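Local coordinates for protein peroxiredoxin (Clostridioides difficile, PDB 6TSB) that probably hydrolyses chitin through this glycoside hydrolase family 18 domain of the spore coat protein CotE, whose other part is a predicted thiol-specific peroxidase, at residues A[207-218]-A[260-268]; A[196-207]-A[248-259]. All coordinates share one frame; numbering follows the deposited sequence.

Contact 1: residues A[207-218]-A[260-268]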
loop_
_atom_site.group_PDB
_atom_site.type_symbol
_atom_site.label_atom_id
_atom_site.label_comp_id
_atom_site.label_asym_id
_atom_site.label_seq_id
_atom_site.Cartn_x
_atom_site.Cartn_y
_atom_site.Cartn_z
ATOM N N TYR A 207 -1.970 3.146 23.052
ATOM C CA TYR A 207 -0.849 3.693 22.244
ATOM C C TYR A 207 0.336 3.948 23.164
ATOM O O TYR A 207 0.261 3.577 24.336
ATOM C CB TYR A 207 -1.258 4.945 21.465
ATOM C CG TYR A 207 -2.039 5.974 22.239
ATOM C CD1 TYR A 207 -1.409 6.876 23.088
ATOM C CD2 TYR A 207 -3.420 6.053 22.112
ATOM C CE1 TYR A 207 -2.132 7.830 23.788
ATOM C CE2 TYR A 207 -4.151 6.987 22.822
ATOM C CZ TYR A 207 -3.508 7.869 23.667
ATOM O OH TYR A 207 -4.253 8.758 24.372
ATOM N N ASP A 208 1.429 4.459 22.614
ATOM C CA ASP A 208 2.698 4.716 23.346
ATOM C C ASP A 208 3.302 3.424 23.905
ATOM O O ASP A 208 4.140 3.537 24.811
ATOM C CB ASP A 208 2.495 5.736 24.468
ATOM C CG ASP A 208 2.493 7.175 23.990
ATOM O OD1 ASP A 208 3.128 7.451 22.953
ATOM O OD2 ASP A 208 1.855 8.012 24.666
ATOM N N PHE A 209 2.978 2.245 23.367
ATOM C CA PHE A 209 3.557 0.961 23.853
ATOM C C PHE A 209 5.089 1.079 23.942
ATOM O O PHE A 209 5.654 0.467 24.881
ATOM C CB PHE A 209 3.085 -0.232 23.006
ATOM C CG PHE A 209 1.583 -0.467 22.963
ATOM C CD1 PHE A 209 0.725 0.114 23.887
ATOM C CD2 PHE A 209 1.020 -1.261 21.982
ATOM C CE1 PHE A 209 -0.643 -0.116 23.837
ATOM C CE2 PHE A 209 -0.351 -1.479 21.921
ATOM C CZ PHE A 209 -1.183 -0.911 22.856
ATOM N N THR A 210 5.748 1.864 23.072
ATOM C CA THR A 210 7.243 1.960 22.999
ATOM C C THR A 210 7.812 3.238 23.634
ATOM O O THR A 210 9.035 3.436 23.517
ATOM C CB THR A 210 7.746 1.899 21.554
ATOM O OG1 THR A 210 7.036 2.886 20.806
ATOM C CG2 THR A 210 7.578 0.526 20.946
ATOM N N ALA A 211 6.988 4.044 24.304
ATOM C CA ALA A 211 7.366 5.315 24.973
ATOM C C ALA A 211 8.462 5.124 26.042
ATOM O O ALA A 211 9.141 6.117 26.350
ATOM C CB ALA A 211 6.134 5.948 25.568
ATOM N N GLY A 212 8.642 3.928 26.604
ATOM C CA GLY A 212 9.681 3.669 27.626
ATOM C C GLY A 212 10.887 2.877 27.120
ATOM O O GLY A 212 11.745 2.556 27.964
ATOM N N GLU A 213 10.991 2.594 25.811
ATOM C CA GLU A 213 12.037 1.707 25.214
ATOM C C GLU A 213 12.988 2.507 24.310
ATOM O O GLU A 213 12.496 3.412 23.602
ATOM C CB GLU A 213 11.375 0.595 24.395
ATOM C CG GLU A 213 10.339 -0.212 25.162
ATOM C CD GLU A 213 10.855 -0.848 26.438
ATOM O OE1 GLU A 213 11.990 -1.364 26.423
ATOM O OE2 GLU A 213 10.131 -0.795 27.451
ATOM N N THR A 214 14.290 2.172 24.320
ATOM C CA THR A 214 15.319 2.616 23.323
ATOM C C THR A 214 16.105 1.398 22.811
ATOM O O THR A 214 15.917 0.297 23.368
ATOM C CB THR A 214 16.256 3.697 23.884
ATOM O OG1 THR A 214 16.173 3.717 25.311
ATOM C CG2 THR A 214 15.937 5.073 23.344
ATOM N N GLY A 215 16.940 1.587 21.780
ATOM C CA GLY A 215 17.698 0.506 21.115
ATOM C C GLY A 215 16.759 -0.494 20.442
ATOM O O GLY A 215 15.727 -0.095 19.910
ATOM N N PRO A 216 17.040 -1.820 20.481
ATOM C CA PRO A 216 16.290 -2.784 19.669
ATOM C C PRO A 216 14.788 -2.700 19.971
ATOM O O PRO A 216 14.038 -2.462 19.056
ATOM C CB PRO A 216 16.875 -4.161 20.034
ATOM C CG PRO A 216 17.580 -3.935 21.365
ATOM C CD PRO A 216 18.020 -2.481 21.359
ATOM N N ASN A 217 14.407 -2.819 21.247
ATOM C CA ASN A 217 12.987 -2.900 21.693
ATOM C C ASN A 217 12.272 -1.547 21.508
ATOM O O ASN A 217 11.039 -1.505 21.691
ATOM C CB ASN A 217 12.872 -3.443 23.122
ATOM C CG ASN A 217 12.423 -4.890 23.170
ATOM O OD1 ASN A 217 11.875 -5.422 22.202
ATOM N ND2 ASN A 217 12.631 -5.531 24.308
ATOM N N GLY A 218 12.995 -0.487 21.140
ATOM C CA GLY A 218 12.403 0.810 20.763
ATOM C C GLY A 218 11.739 0.779 19.393
ATOM O O GLY A 218 10.773 1.549 19.188
ATOM N N PHE A 260 -2.829 9.997 16.630
ATOM C CA PHE A 260 -2.744 10.779 15.372
ATOM C C PHE A 260 -1.328 11.313 15.274
ATOM O O PHE A 260 -1.101 12.373 14.718
ATOM C CB PHE A 260 -3.784 11.892 15.345
ATOM C CG PHE A 260 -5.180 11.439 15.021
ATOM C CD1 PHE A 260 -5.503 10.100 14.892
ATOM C CD2 PHE A 260 -6.194 12.362 14.876
ATOM C CE1 PHE A 260 -6.808 9.716 14.592
ATOM C CE2 PHE A 260 -7.493 11.983 14.570
ATOM C CZ PHE A 260 -7.796 10.655 14.423
ATOM N N TYR A 261 -0.402 10.577 15.856
ATOM C CA TYR A 261 1.048 10.833 15.744
ATOM C C TYR A 261 1.720 9.494 15.474
ATOM O O TYR A 261 1.046 8.470 15.650
ATOM C CB TYR A 261 1.630 11.434 17.026
ATOM C CG TYR A 261 1.442 10.606 18.276
ATOM C CD1 TYR A 261 0.250 10.637 18.973
ATOM C CD2 TYR A 261 2.469 9.824 18.779
ATOM C CE1 TYR A 261 0.064 9.882 20.120
ATOM C CE2 TYR A 261 2.314 9.084 19.937
ATOM C CZ TYR A 261 1.097 9.104 20.599
ATOM O OH TYR A 261 0.897 8.380 21.734
ATOM N N GLY A 262 2.985 9.549 15.061
ATOM C CA GLY A 262 3.905 8.413 14.919
ATOM C C GLY A 262 4.928 8.438 16.022
ATOM O O GLY A 262 5.236 9.537 16.478
ATOM N N ARG A 263 5.411 7.270 16.451
ATOM C CA ARG A 263 6.488 7.157 17.462
ATOM C C ARG A 263 7.517 6.130 16.987
ATOM O O ARG A 263 7.120 5.190 16.295
ATOM C CB ARG A 263 5.912 6.772 18.826
ATOM C CG ARG A 263 6.959 6.371 19.858
ATOM C CD ARG A 263 6.407 6.008 21.232
ATOM N NE ARG A 263 5.690 7.089 21.902
ATOM C CZ ARG A 263 6.262 8.110 22.542
ATOM N NH1 ARG A 263 7.582 8.219 22.610
ATOM N NH2 ARG A 263 5.507 9.033 23.106
ATOM N N LEU A 264 8.786 6.356 17.346
ATOM C CA LEU A 264 9.913 5.391 17.282
ATOM C C LEU A 264 10.633 5.447 18.638
ATOM O O LEU A 264 11.430 6.386 18.872
ATOM C CB LEU A 264 10.836 5.748 16.109
ATOM C CG LEU A 264 12.007 4.794 15.855
ATOM C CD1 LEU A 264 11.512 3.442 15.366
ATOM C CD2 LEU A 264 12.999 5.393 14.858
ATOM N N GLY A 265 10.287 4.516 19.530
ATOM C CA GLY A 265 10.837 4.419 20.895
ATOM C C GLY A 265 10.525 5.651 21.719
ATOM O O GLY A 265 9.656 6.414 21.323
ATOM N N ALA A 266 11.248 5.850 22.818
ATOM C CA ALA A 266 11.046 6.968 23.771
ATOM C C ALA A 266 11.424 8.300 23.112
ATOM O O ALA A 266 10.912 9.333 23.548
ATOM C CB ALA A 266 11.855 6.729 25.027
ATOM N N THR A 267 12.279 8.266 22.091
ATOM C CA THR A 267 13.080 9.428 21.629
ATOM C C THR A 267 12.219 10.315 20.729
ATOM O O THR A 267 12.077 11.497 21.055
ATOM C CB THR A 267 14.370 8.941 20.954
ATOM O OG1 THR A 267 14.962 8.010 21.864
ATOM C CG2 THR A 267 15.347 10.050 20.620
ATOM N N ILE A 268 11.658 9.766 19.653
ATOM C CA ILE A 268 11.134 10.573 18.513
ATOM C C ILE A 268 9.614 10.370 18.379
ATOM O O ILE A 268 9.138 9.230 18.485
ATOM C CB ILE A 268 11.930 10.247 17.227
ATOM C CG1 ILE A 268 11.236 9.219 16.337
ATOM C CG2 ILE A 268 13.356 9.805 17.537
ATOM C CD1 ILE A 268 10.162 9.801 15.442
HETATM O O HOH W 1 7.965 3.130 18.275
#
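Asp208 meets Tyr261 and Arg263 through a single carboxylate oxygen, OD1, and the side-chain charge chemistry centres there. Arg263 takes it side-on in a salt bridge: NE lies 2.8 Å and NH2 2.9 Å from Asp208 OD1, with OD1 close to the guanidinium plane. The carboxylate and guanidinium planes are 68° apart. NH2 meets OD1 from above the carboxylate plane, while NE comes on the anti side, tilted out of it. Tyr261 OH donates a third hydrogen bond, 2.7 Å to Asp208 OD1, also from above the carboxylate plane. Arg263 is held at its remaining nitrogen too, since NH1 bonds to Gly265 O nearly straight (168°); a bend at chi3 (-61°) swings the guanidinium into this position.

Nonpolar contact is slighter: Ala211 CB sits over the centre of the Arg263 guanidinium, 3.7 Å above it.

Backbone and water join the far end. Ala266 N donates to Glu213 O at 2.8 Å, while water 1 links Thr210 OG1 to Gly265 N.

Tyr207 packs on Trp332 of the second subunit, and a bound PEG reaches Asp208. Three bonds to one oxygen restrict rotation of the carboxylate and tie the loop after strand 201-204 to the end of strand 254-264.

Contact 2: residues A[196-207]-A[248-259]; sequences APIIDYFNLMSY and GMPSEKILLGIP
Strands 201-204 and 254-259 pair in parallel, as neighbours in the TIM-barrel sheet expected of a family 18 glycoside hydrolase; their axes approach to 4.9 Å at an angle of 19°. Three backbone bonds fix the register. Phe202 N donates to Lys253 O, Leu255 N returns to Phe202 O at 2.9 Å and 172°, and Leu204 N reaches Leu255 O.

Before the strands, the Lys253 ammonium satisfies two carbonyls of the segment leading into strand 201-204: NZ is 2.9 Å from Ala196 O and 3.1 Å from Ile199 O, the latter met nearly head-on. The chain is extended beyond CG, which carries its methylenes past Asp200 O. The Asp200 carboxylate is engaged separately, by Arg166 and Leu175 N.

Side chains divide between the two sheet faces. On one, Leu255 lies beside Asn203 with CD1 3.5 Å from Asn203 OD1, an oxygen buried without a polar partner in the model, whereas ND2 bonds to Tyr41 OH. Leu255 CD2 also touches Tyr201 CD1 at 3.6 Å. On the other, Met249, bent at chi2 and chi3, brings CE to Phe202 CB; Phe202 and Leu204 continue onto helix 237-246.

Residues 255-259 also pair in a parallel ladder with a strand of the second subunit, so the sheet continues across the interface. Near that end, water 2 donates to both Ser206 O and Gly257 O, at 2.6 and 2.7 Å respectively.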
loop_
_atom_site.group_PDB
_atom_site.type_symbol
_atom_site.label_atom_id
_atom_site.label_comp_id
_atom_site.label_asym_id
_atom_site.label_seq_id
_atom_site.Cartn_x
_atom_site.Cartn_y
_atom_site.Cartn_z
ATOM N N ALA A 196 -15.914 1.047 37.558
ATOM C CA ALA A 196 -16.816 0.737 36.419
ATOM C C ALA A 196 -18.179 1.391 36.591
ATOM O O ALA A 196 -18.566 2.179 35.741
ATOM C CB ALA A 196 -16.938 -0.758 36.222
ATOM N N PRO A 197 -18.953 1.114 37.673
ATOM C CA PRO A 197 -20.297 1.667 37.814
ATOM C C PRO A 197 -20.349 3.170 38.143
ATOM O O PRO A 197 -21.443 3.754 38.015
ATOM C CB PRO A 197 -20.930 0.867 38.964
ATOM C CG PRO A 197 -19.747 0.387 39.786
ATOM C CD PRO A 197 -18.615 0.208 38.786
ATOM N N ILE A 198 -19.211 3.773 38.501
ATOM C CA ILE A 198 -19.142 5.224 38.850
ATOM C C ILE A 198 -19.031 6.047 37.563
ATOM O O ILE A 198 -19.745 7.060 37.451
ATOM C CB ILE A 198 -17.974 5.536 39.803
ATOM C CG1 ILE A 198 -18.090 4.782 41.132
ATOM C CG2 ILE A 198 -17.887 7.030 40.043
ATOM C CD1 ILE A 198 -16.758 4.614 41.851
ATOM N N ILE A 199 -18.126 5.651 36.671
ATOM C CA ILE A 199 -17.759 6.422 35.450
ATOM C C ILE A 199 -18.701 6.100 34.291
ATOM O O ILE A 199 -19.383 5.079 34.320
ATOM C CB ILE A 199 -16.299 6.143 35.078
ATOM C CG1 ILE A 199 -16.089 4.764 34.453
ATOM C CG2 ILE A 199 -15.414 6.343 36.287
ATOM C CD1 ILE A 199 -14.630 4.442 34.199
ATOM N N ASP A 200 -18.703 6.953 33.279
ATOM C CA ASP A 200 -19.485 6.778 32.030
ATOM C C ASP A 200 -18.604 6.072 31.004
ATOM O O ASP A 200 -19.116 5.233 30.260
ATOM C CB ASP A 200 -19.973 8.119 31.497
ATOM C CG ASP A 200 -20.993 8.761 32.411
ATOM O OD1 ASP A 200 -22.110 8.293 32.417
ATOM O OD2 ASP A 200 -20.646 9.696 33.130
ATOM N N TYR A 201 -17.311 6.360 30.995
ATOM C CA TYR A 201 -16.377 5.788 30.007
ATOM C C TYR A 201 -15.009 5.596 30.645
ATOM O O TYR A 201 -14.631 6.384 31.514
ATOM C CB TYR A 201 -16.255 6.704 28.786
ATOM C CG TYR A 201 -17.517 6.822 27.971
ATOM C CD1 TYR A 201 -17.933 5.779 27.157
ATOM C CD2 TYR A 201 -18.284 7.973 27.979
ATOM C CE1 TYR A 201 -19.109 5.860 26.421
ATOM C CE2 TYR A 201 -19.437 8.091 27.214
ATOM C CZ TYR A 201 -19.852 7.023 26.441
ATOM O OH TYR A 201 -20.962 7.110 25.668
ATOM N N PHE A 202 -14.297 4.575 30.192
ATOM C CA PHE A 202 -12.859 4.363 30.450
ATOM C C PHE A 202 -12.194 4.597 29.105
ATOM O O PHE A 202 -12.592 3.904 28.140
ATOM C CB PHE A 202 -12.591 2.955 30.980
ATOM C CG PHE A 202 -11.149 2.725 31.346
ATOM C CD1 PHE A 202 -10.211 2.411 30.379
ATOM C CD2 PHE A 202 -10.721 2.879 32.645
ATOM C CE1 PHE A 202 -8.877 2.213 30.703
ATOM C CE2 PHE A 202 -9.382 2.683 32.971
ATOM C CZ PHE A 202 -8.467 2.346 32.009
ATOM N N ASN A 203 -11.345 5.621 29.035
ATOM C CA ASN A 203 -10.680 6.100 27.804
ATOM C C ASN A 203 -9.370 5.328 27.715
ATOM O O ASN A 203 -8.325 5.754 28.326
ATOM C CB ASN A 203 -10.502 7.629 27.768
ATOM C CG ASN A 203 -11.815 8.398 27.776
ATOM O OD1 ASN A 203 -12.904 7.794 27.754
ATOM N ND2 ASN A 203 -11.720 9.724 27.858
ATOM N N LEU A 204 -9.433 4.203 27.004
ATOM C CA LEU A 204 -8.293 3.276 26.895
ATOM C C LEU A 204 -7.237 3.940 26.024
ATOM O O LEU A 204 -7.456 4.052 24.819
ATOM C CB LEU A 204 -8.769 1.924 26.340
ATOM C CG LEU A 204 -7.662 0.991 25.845
ATOM C CD1 LEU A 204 -6.618 0.749 26.910
ATOM C CD2 LEU A 204 -8.248 -0.327 25.367
ATOM N N MET A 205 -6.103 4.264 26.613
ATOM C CA MET A 205 -4.943 4.874 25.914
ATOM C C MET A 205 -4.085 3.763 25.317
ATOM O O MET A 205 -2.992 3.462 25.831
ATOM C CB MET A 205 -4.147 5.772 26.855
ATOM C CG MET A 205 -4.992 7.002 27.247
ATOM S SD MET A 205 -4.116 8.244 28.219
ATOM C CE MET A 205 -3.437 7.219 29.538
ATOM N N SER A 206 -4.606 3.194 24.239
ATOM C CA SER A 206 -4.067 1.999 23.554
ATOM C C SER A 206 -3.016 2.466 22.563
ATOM O O SER A 206 -3.225 2.238 21.371
ATOM C CB SER A 206 -5.192 1.224 22.908
ATOM O OG SER A 206 -6.303 2.055 22.589
ATOM N N TYR A 207 -1.970 3.146 23.052
ATOM C CA TYR A 207 -0.849 3.693 22.244
ATOM C C TYR A 207 0.336 3.948 23.164
ATOM O O TYR A 207 0.261 3.577 24.336
ATOM C CB TYR A 207 -1.258 4.945 21.465
ATOM C CG TYR A 207 -2.039 5.974 22.239
ATOM C CD1 TYR A 207 -1.409 6.876 23.088
ATOM C CD2 TYR A 207 -3.420 6.053 22.112
ATOM C CE1 TYR A 207 -2.132 7.830 23.788
ATOM C CE2 TYR A 207 -4.151 6.987 22.822
ATOM C CZ TYR A 207 -3.508 7.869 23.667
ATOM O OH TYR A 207 -4.253 8.758 24.372
ATOM N N GLY A 248 -13.754 -6.557 34.890
ATOM C CA GLY A 248 -15.128 -6.122 35.204
ATOM C C GLY A 248 -15.525 -4.810 34.536
ATOM O O GLY A 248 -16.612 -4.315 34.892
ATOM N N MET A 249 -14.757 -4.273 33.574
ATOM C CA MET A 249 -15.228 -3.061 32.812
ATOM C C MET A 249 -16.187 -3.492 31.707
ATOM O O MET A 249 -15.773 -4.208 30.794
ATOM C CB MET A 249 -14.102 -2.246 32.155
ATOM C CG MET A 249 -14.622 -0.949 31.485
ATOM S SD MET A 249 -15.317 0.244 32.686
ATOM C CE MET A 249 -13.883 0.401 33.747
ATOM N N PRO A 250 -17.461 -3.039 31.713
ATOM C CA PRO A 250 -18.382 -3.348 30.622
ATOM C C PRO A 250 -17.781 -2.895 29.283
ATOM O O PRO A 250 -17.037 -1.889 29.235
ATOM C CB PRO A 250 -19.642 -2.522 30.912
ATOM C CG PRO A 250 -19.561 -2.175 32.374
ATOM C CD PRO A 250 -18.094 -2.233 32.759
ATOM N N SER A 251 -18.086 -3.617 28.209
ATOM C CA SER A 251 -17.453 -3.358 26.902
ATOM C C SER A 251 -17.874 -1.950 26.412
ATOM O O SER A 251 -16.986 -1.231 25.954
ATOM C CB SER A 251 -17.749 -4.480 25.929
ATOM O OG SER A 251 -19.149 -4.548 25.644
ATOM N N GLU A 252 -19.163 -1.609 26.547
ATOM C CA GLU A 252 -19.880 -0.385 26.096
ATOM C C GLU A 252 -19.305 0.900 26.708
ATOM O O GLU A 252 -19.821 1.969 26.338
ATOM C CB GLU A 252 -21.326 -0.285 26.612
ATOM C CG GLU A 252 -22.125 -1.558 26.663
ATOM C CD GLU A 252 -21.970 -2.398 27.924
ATOM O OE1 GLU A 252 -22.707 -2.137 28.916
ATOM O OE2 GLU A 252 -21.118 -3.333 27.901
ATOM N N LYS A 253 -18.487 0.791 27.759
ATOM C CA LYS A 253 -17.929 1.949 28.503
ATOM C C LYS A 253 -16.472 2.110 28.078
ATOM O O LYS A 253 -15.885 3.131 28.430
ATOM C CB LYS A 253 -18.079 1.774 30.026
ATOM C CG LYS A 253 -19.506 1.929 30.578
ATOM C CD LYS A 253 -19.580 2.064 32.104
ATOM C CE LYS A 253 -20.974 2.345 32.629
ATOM N NZ LYS A 253 -21.002 2.441 34.114
ATOM N N ILE A 254 -15.922 1.162 27.307
ATOM C CA ILE A 254 -14.537 1.295 26.801
ATOM C C ILE A 254 -14.512 2.137 25.524
ATOM O O ILE A 254 -15.190 1.744 24.558
ATOM C CB ILE A 254 -13.884 -0.052 26.543
ATOM C CG1 ILE A 254 -13.980 -0.926 27.795
ATOM C CG2 ILE A 254 -12.455 0.208 26.051
ATOM C CD1 ILE A 254 -13.003 -2.071 27.829
ATOM N N LEU A 255 -13.696 3.197 25.513
ATOM C CA LEU A 255 -13.426 4.010 24.297
ATOM C C LEU A 255 -12.038 3.674 23.820
ATOM O O LEU A 255 -11.099 3.801 24.643
ATOM C CB LEU A 255 -13.495 5.495 24.624
ATOM C CG LEU A 255 -14.872 6.018 25.001
ATOM C CD1 LEU A 255 -14.886 7.541 24.920
ATOM C CD2 LEU A 255 -15.945 5.405 24.120
ATOM N N LEU A 256 -11.916 3.244 22.563
ATOM C CA LEU A 256 -10.612 2.797 22.023
ATOM C C LEU A 256 -9.870 4.037 21.523
ATOM O O LEU A 256 -10.444 4.797 20.731
ATOM C CB LEU A 256 -10.822 1.762 20.907
ATOM C CG LEU A 256 -9.592 0.917 20.568
ATOM C CD1 LEU A 256 -10.000 -0.435 20.001
ATOM C CD2 LEU A 256 -8.644 1.632 19.622
ATOM N N GLY A 257 -8.643 4.204 21.990
ATOM C CA GLY A 257 -7.807 5.378 21.706
ATOM C C GLY A 257 -6.884 5.093 20.547
ATOM O O GLY A 257 -6.194 4.046 20.594
ATOM N N ILE A 258 -6.878 5.993 19.557
ATOM C CA ILE A 258 -5.979 5.937 18.367
ATOM C C ILE A 258 -5.039 7.136 18.410
ATOM O O ILE A 258 -5.496 8.274 18.530
ATOM C CB ILE A 258 -6.825 5.932 17.087
ATOM C CG1 ILE A 258 -7.896 4.837 17.156
ATOM C CG2 ILE A 258 -5.946 5.810 15.842
ATOM C CD1 ILE A 258 -8.945 4.952 16.093
ATOM N N PRO A 259 -3.718 6.929 18.230
ATOM C CA PRO A 259 -2.761 8.028 18.113
ATOM C C PRO A 259 -2.798 8.656 16.712
ATOM O O PRO A 259 -2.821 7.889 15.757
ATOM C CB PRO A 259 -1.405 7.340 18.310
ATOM C CG PRO A 259 -1.617 5.968 17.721
ATOM C CD PRO A 259 -3.066 5.627 18.048
HETATM O O HOH W 2 -4.679 2.301 19.200
#

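The two contacts follow the same pair of chain regions in succession: contact 2 joins strand 201-204 to the first part of strand 254-264, and contact 1 continues from Tyr207, which they share, to the later part of that strand. Their centres are 23 Å apart. Contact 2 is buried, with 14 of its 21 touching residues in the interior and 841 Å² covered; contact 1 covers 471 Å², and four of its 14 touching residues are exposed. The chemistry changes accordingly, from a regular backbone ladder flanked by apolar side chains and one lysine ammonium to a loop held by a salt bridge, a phenol, a single backbone bond and water. Both lie against the second subunit.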